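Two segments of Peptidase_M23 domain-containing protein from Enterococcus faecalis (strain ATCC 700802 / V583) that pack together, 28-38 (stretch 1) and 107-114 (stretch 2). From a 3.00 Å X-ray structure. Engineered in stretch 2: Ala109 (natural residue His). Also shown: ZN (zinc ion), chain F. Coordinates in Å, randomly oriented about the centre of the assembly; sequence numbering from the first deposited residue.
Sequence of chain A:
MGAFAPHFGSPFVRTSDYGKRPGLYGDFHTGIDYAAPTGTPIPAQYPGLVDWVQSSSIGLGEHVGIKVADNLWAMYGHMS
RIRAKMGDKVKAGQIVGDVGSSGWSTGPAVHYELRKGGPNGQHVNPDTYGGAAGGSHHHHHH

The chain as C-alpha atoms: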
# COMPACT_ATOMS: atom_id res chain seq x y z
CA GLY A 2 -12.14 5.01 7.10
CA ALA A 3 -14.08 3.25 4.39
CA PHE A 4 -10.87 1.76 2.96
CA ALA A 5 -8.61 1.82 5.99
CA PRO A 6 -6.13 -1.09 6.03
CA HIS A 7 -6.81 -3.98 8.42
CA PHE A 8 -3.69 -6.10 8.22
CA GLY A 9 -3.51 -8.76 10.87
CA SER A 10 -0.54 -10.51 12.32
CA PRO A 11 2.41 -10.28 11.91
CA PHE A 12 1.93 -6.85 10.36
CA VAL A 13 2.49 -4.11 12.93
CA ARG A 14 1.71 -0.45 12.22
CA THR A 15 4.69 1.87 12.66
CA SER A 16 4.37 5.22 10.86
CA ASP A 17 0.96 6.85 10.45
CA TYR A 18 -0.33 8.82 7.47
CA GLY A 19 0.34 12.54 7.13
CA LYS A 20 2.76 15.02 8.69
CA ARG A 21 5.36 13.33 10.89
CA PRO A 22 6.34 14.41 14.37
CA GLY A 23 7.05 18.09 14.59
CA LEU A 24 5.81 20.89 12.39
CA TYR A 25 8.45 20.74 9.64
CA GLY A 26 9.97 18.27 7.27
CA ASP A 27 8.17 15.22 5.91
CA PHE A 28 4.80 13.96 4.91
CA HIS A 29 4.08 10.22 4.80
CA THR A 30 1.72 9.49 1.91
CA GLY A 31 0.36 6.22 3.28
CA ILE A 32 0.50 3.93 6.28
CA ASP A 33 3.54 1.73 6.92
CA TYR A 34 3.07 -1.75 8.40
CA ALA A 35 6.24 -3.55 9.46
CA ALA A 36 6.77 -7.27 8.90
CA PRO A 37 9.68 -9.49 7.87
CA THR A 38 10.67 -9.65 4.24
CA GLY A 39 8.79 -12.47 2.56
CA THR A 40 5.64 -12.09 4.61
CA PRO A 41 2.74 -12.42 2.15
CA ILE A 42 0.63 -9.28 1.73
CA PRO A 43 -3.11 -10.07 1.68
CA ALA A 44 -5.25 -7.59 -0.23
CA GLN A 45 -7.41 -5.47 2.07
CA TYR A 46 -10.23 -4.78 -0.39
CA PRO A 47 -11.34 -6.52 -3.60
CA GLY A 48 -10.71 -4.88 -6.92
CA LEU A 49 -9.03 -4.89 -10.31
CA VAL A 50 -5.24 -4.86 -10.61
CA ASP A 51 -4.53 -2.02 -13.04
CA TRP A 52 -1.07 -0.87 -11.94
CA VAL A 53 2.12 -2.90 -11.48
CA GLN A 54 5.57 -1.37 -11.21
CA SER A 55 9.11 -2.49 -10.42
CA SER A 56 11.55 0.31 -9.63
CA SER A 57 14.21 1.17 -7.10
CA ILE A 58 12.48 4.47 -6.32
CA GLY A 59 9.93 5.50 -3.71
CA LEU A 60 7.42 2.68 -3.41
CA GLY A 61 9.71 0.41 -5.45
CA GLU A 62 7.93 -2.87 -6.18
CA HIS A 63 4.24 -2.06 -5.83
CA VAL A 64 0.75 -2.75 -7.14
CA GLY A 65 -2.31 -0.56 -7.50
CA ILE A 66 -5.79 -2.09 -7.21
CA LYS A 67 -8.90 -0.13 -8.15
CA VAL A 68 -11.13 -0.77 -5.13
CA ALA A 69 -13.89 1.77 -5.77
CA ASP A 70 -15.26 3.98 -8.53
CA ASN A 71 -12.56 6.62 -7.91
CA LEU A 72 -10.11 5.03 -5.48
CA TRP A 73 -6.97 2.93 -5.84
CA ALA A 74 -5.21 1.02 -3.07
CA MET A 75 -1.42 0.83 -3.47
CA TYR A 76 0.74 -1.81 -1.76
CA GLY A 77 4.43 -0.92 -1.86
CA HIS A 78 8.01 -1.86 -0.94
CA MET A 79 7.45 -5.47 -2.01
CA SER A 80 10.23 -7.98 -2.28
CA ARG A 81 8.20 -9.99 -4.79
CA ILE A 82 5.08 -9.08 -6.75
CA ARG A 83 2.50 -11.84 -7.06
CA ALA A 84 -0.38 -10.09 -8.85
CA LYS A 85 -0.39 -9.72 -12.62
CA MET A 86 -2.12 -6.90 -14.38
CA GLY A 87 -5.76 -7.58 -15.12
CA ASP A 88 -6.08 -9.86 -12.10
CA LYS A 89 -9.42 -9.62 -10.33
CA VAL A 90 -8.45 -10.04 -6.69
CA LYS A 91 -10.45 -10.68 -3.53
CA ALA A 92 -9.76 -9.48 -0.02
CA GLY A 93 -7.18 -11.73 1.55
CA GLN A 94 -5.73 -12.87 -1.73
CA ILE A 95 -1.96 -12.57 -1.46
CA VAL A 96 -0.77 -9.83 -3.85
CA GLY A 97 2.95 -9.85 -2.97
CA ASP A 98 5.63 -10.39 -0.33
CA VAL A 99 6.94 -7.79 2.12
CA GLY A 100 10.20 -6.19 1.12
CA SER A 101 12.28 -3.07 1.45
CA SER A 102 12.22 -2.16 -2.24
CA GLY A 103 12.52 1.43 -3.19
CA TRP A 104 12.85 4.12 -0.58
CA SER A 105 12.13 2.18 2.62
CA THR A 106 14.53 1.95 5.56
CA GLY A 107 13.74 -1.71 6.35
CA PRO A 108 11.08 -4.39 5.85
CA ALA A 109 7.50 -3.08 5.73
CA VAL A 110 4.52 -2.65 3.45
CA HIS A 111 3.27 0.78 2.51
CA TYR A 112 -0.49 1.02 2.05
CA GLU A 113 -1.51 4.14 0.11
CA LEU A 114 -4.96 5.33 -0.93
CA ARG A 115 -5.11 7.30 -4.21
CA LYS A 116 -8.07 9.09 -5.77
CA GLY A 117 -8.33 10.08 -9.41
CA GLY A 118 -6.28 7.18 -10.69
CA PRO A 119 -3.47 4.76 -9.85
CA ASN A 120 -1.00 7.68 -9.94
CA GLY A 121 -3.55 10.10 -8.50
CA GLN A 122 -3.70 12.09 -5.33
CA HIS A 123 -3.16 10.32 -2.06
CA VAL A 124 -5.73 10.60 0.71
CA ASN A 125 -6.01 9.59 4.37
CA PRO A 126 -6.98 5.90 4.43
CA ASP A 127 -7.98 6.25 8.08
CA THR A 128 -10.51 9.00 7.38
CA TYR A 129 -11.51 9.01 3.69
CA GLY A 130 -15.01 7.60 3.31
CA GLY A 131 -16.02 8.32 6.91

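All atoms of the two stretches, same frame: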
# COMPACT_ATOMS: atom_id res chain seq x y z
N PHE A 28 6.22 14.28 4.97
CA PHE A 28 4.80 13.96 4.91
C PHE A 28 4.66 12.54 4.38
O PHE A 28 4.83 12.32 3.17
CB PHE A 28 4.05 14.94 4.02
CG PHE A 28 2.56 14.89 4.16
CD1 PHE A 28 1.88 15.86 4.87
CD2 PHE A 28 1.83 13.86 3.56
CE1 PHE A 28 0.50 15.81 5.00
CE2 PHE A 28 0.45 13.80 3.70
CZ PHE A 28 -0.22 14.78 4.42
N HIS A 29 4.32 11.59 5.25
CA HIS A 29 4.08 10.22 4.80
C HIS A 29 2.78 10.16 4.02
O HIS A 29 1.75 10.68 4.46
CB HIS A 29 4.04 9.26 5.99
CG HIS A 29 4.34 7.84 5.62
ND1 HIS A 29 3.35 6.88 5.50
CD2 HIS A 29 5.50 7.22 5.31
CE1 HIS A 29 3.90 5.73 5.15
NE2 HIS A 29 5.20 5.91 5.03
N THR A 30 2.83 9.52 2.85
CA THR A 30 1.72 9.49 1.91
C THR A 30 0.84 8.26 2.07
O THR A 30 -0.14 8.10 1.34
CB THR A 30 2.27 9.56 0.48
OG1 THR A 30 2.84 8.31 0.12
CG2 THR A 30 3.35 10.58 0.44
N GLY A 31 1.16 7.39 3.00
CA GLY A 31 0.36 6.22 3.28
C GLY A 31 0.57 5.79 4.70
O GLY A 31 0.95 6.58 5.56
N ILE A 32 0.33 4.51 4.95
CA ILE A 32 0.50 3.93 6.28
C ILE A 32 1.46 2.76 6.16
O ILE A 32 1.23 1.85 5.34
CB ILE A 32 -0.84 3.48 6.86
CG1 ILE A 32 -1.83 4.65 6.78
CG2 ILE A 32 -0.63 2.94 8.27
CD1 ILE A 32 -3.10 4.43 7.56
N ASP A 33 2.52 2.77 6.96
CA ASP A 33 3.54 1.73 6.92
C ASP A 33 3.23 0.65 7.95
O ASP A 33 3.00 0.95 9.13
CB ASP A 33 4.93 2.34 7.18
CG ASP A 33 5.52 3.03 5.94
OD1 ASP A 33 4.89 3.01 4.87
OD2 ASP A 33 6.63 3.59 6.04
N TYR A 34 3.21 -0.60 7.51
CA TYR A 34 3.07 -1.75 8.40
C TYR A 34 4.34 -2.59 8.31
O TYR A 34 4.70 -3.05 7.22
CB TYR A 34 1.86 -2.61 8.04
CG TYR A 34 0.51 -2.07 8.48
CD1 TYR A 34 -0.15 -1.12 7.72
CD2 TYR A 34 -0.10 -2.53 9.64
CE1 TYR A 34 -1.39 -0.63 8.11
CE2 TYR A 34 -1.34 -2.05 10.03
CZ TYR A 34 -1.98 -1.10 9.26
OH TYR A 34 -3.21 -0.62 9.65
N ALA A 35 5.00 -2.79 9.44
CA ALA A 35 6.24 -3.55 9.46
C ALA A 35 5.96 -5.04 9.56
O ALA A 35 5.02 -5.48 10.23
CB ALA A 35 7.12 -3.11 10.63
N ALA A 36 6.81 -5.82 8.90
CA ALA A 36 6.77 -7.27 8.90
C ALA A 36 8.03 -7.76 8.22
O ALA A 36 8.64 -7.01 7.47
CB ALA A 36 5.51 -7.80 8.19
N PRO A 37 8.44 -8.99 8.48
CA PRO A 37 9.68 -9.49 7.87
C PRO A 37 9.56 -9.57 6.37
O PRO A 37 8.47 -9.73 5.82
CB PRO A 37 9.83 -10.89 8.48
CG PRO A 37 9.05 -10.83 9.74
CD PRO A 37 7.90 -9.91 9.49
N THR A 38 10.70 -9.44 5.69
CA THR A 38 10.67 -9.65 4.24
C THR A 38 10.16 -11.06 3.97
O THR A 38 10.47 -12.00 4.71
CB THR A 38 12.05 -9.43 3.59
OG1 THR A 38 12.94 -10.45 4.03
CG2 THR A 38 12.64 -8.08 3.97
N GLY A 107 13.70 -0.27 6.16
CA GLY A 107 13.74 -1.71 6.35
C GLY A 107 12.48 -2.40 5.84
O GLY A 107 11.77 -1.89 4.98
N PRO A 108 12.18 -3.58 6.38
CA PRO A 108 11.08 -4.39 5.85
C PRO A 108 9.74 -3.87 6.36
O PRO A 108 9.54 -3.74 7.57
CB PRO A 108 11.37 -5.80 6.39
CG PRO A 108 12.68 -5.67 7.18
CD PRO A 108 12.80 -4.24 7.55
N ALA A 109 8.85 -3.55 5.43
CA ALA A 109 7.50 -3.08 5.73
C ALA A 109 6.71 -3.02 4.44
O ALA A 109 7.26 -3.11 3.34
CB ALA A 109 7.48 -1.71 6.41
N VAL A 110 5.40 -2.85 4.58
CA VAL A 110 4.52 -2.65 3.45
C VAL A 110 3.83 -1.32 3.61
O VAL A 110 3.37 -0.96 4.70
CB VAL A 110 3.49 -3.78 3.30
CG1 VAL A 110 2.74 -3.98 4.59
CG2 VAL A 110 2.56 -3.44 2.19
N HIS A 111 3.79 -0.57 2.53
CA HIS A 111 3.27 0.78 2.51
C HIS A 111 1.92 0.72 1.82
O HIS A 111 1.84 0.36 0.64
CB HIS A 111 4.26 1.71 1.80
CG HIS A 111 3.77 3.10 1.61
ND1 HIS A 111 4.18 4.15 2.41
CD2 HIS A 111 2.92 3.63 0.70
CE1 HIS A 111 3.59 5.26 2.00
NE2 HIS A 111 2.83 4.97 0.97
N TYR A 112 0.87 1.03 2.57
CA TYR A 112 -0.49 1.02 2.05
C TYR A 112 -0.91 2.46 1.79
O TYR A 112 -0.95 3.28 2.72
CB TYR A 112 -1.42 0.34 3.06
CG TYR A 112 -2.89 0.28 2.70
CD1 TYR A 112 -3.43 -0.84 2.06
CD2 TYR A 112 -3.75 1.32 3.05
CE1 TYR A 112 -4.78 -0.91 1.76
CE2 TYR A 112 -5.10 1.25 2.75
CZ TYR A 112 -5.61 0.14 2.11
OH TYR A 112 -6.95 0.08 1.82
N GLU A 113 -1.18 2.78 0.53
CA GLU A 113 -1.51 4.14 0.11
C GLU A 113 -2.86 4.15 -0.59
O GLU A 113 -3.17 3.24 -1.37
CB GLU A 113 -0.44 4.72 -0.81
CG GLU A 113 -0.72 6.13 -1.28
CD GLU A 113 0.52 6.82 -1.83
OE1 GLU A 113 1.61 6.57 -1.29
OE2 GLU A 113 0.39 7.61 -2.79
N LEU A 114 -3.66 5.17 -0.30
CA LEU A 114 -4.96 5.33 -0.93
C LEU A 114 -4.91 6.52 -1.88
O LEU A 114 -4.62 7.65 -1.46
CB LEU A 114 -6.04 5.53 0.14
CG LEU A 114 -7.34 4.78 -0.12
CD1 LEU A 114 -7.03 3.39 -0.62
CD2 LEU A 114 -8.14 4.71 1.16
ZN ZN F . 5.66 4.66 3.64
O HOH W 1 7.78 3.82 3.29

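Two strands, 70 or more residues apart in sequence wherever they touch, run antiparallel, their directions 157° apart. Ile32 pairs with Tyr112 and Tyr34 with Val110, each through two backbone hydrogen bonds: Ile32 N to Tyr112 O and Tyr112 N to Ile32 O are both 2.9 Å, while Tyr34 N to Val110 O is 2.8 Å and Val110 N to Tyr34 O is 2.7 Å. Between these rungs, Asp33 faces His111 as a non-hydrogen-bonded pair, and the Asp33 CA lies 3.5 Å from Val110 O in a CA-H...O contact.

Alternation along the strands sorts the side chains. Ile32, Tyr34, Val110 and Tyr112 share one face, where Tyr34 CB meets Val110 CG1 at 3.8 Å. Asp33 and His111 take the other, and the register that places them side by side also lets them share zinc. The ion is bound by His29 NE2 at 1.9 Å, His111 ND1 at 2.0 Å, Asp33 OD1 at 2.2 Å and a water at 2.3 Å; that water also donates to Asp33 OD2 at 3.0 Å. The short approach of Asp33 OD1 to His111 ND1, 2.8 Å, is therefore one of two ligands on a common metal, not a hydrogen bond.

A second shell steadies the histidines. His111 NE2 donates to Glu113 OE1 at 3.0 Å, and Thr30 OG1 donates to the same Glu113 OE1 at 2.6 Å, so one carboxylate oxygen ties both stretches together. His29 ND1 donates to Gly31 O at a very short 2.4 Å. Gly31 itself fits tightly: a CB there would lie 2.5 Å from both Tyr112 O and His111 NE2.

At the far end, beside the engineered Ala109, Pro108 CB packs 3.6 Å from Thr38 CG2 and 3.2 Å from Ala36 O.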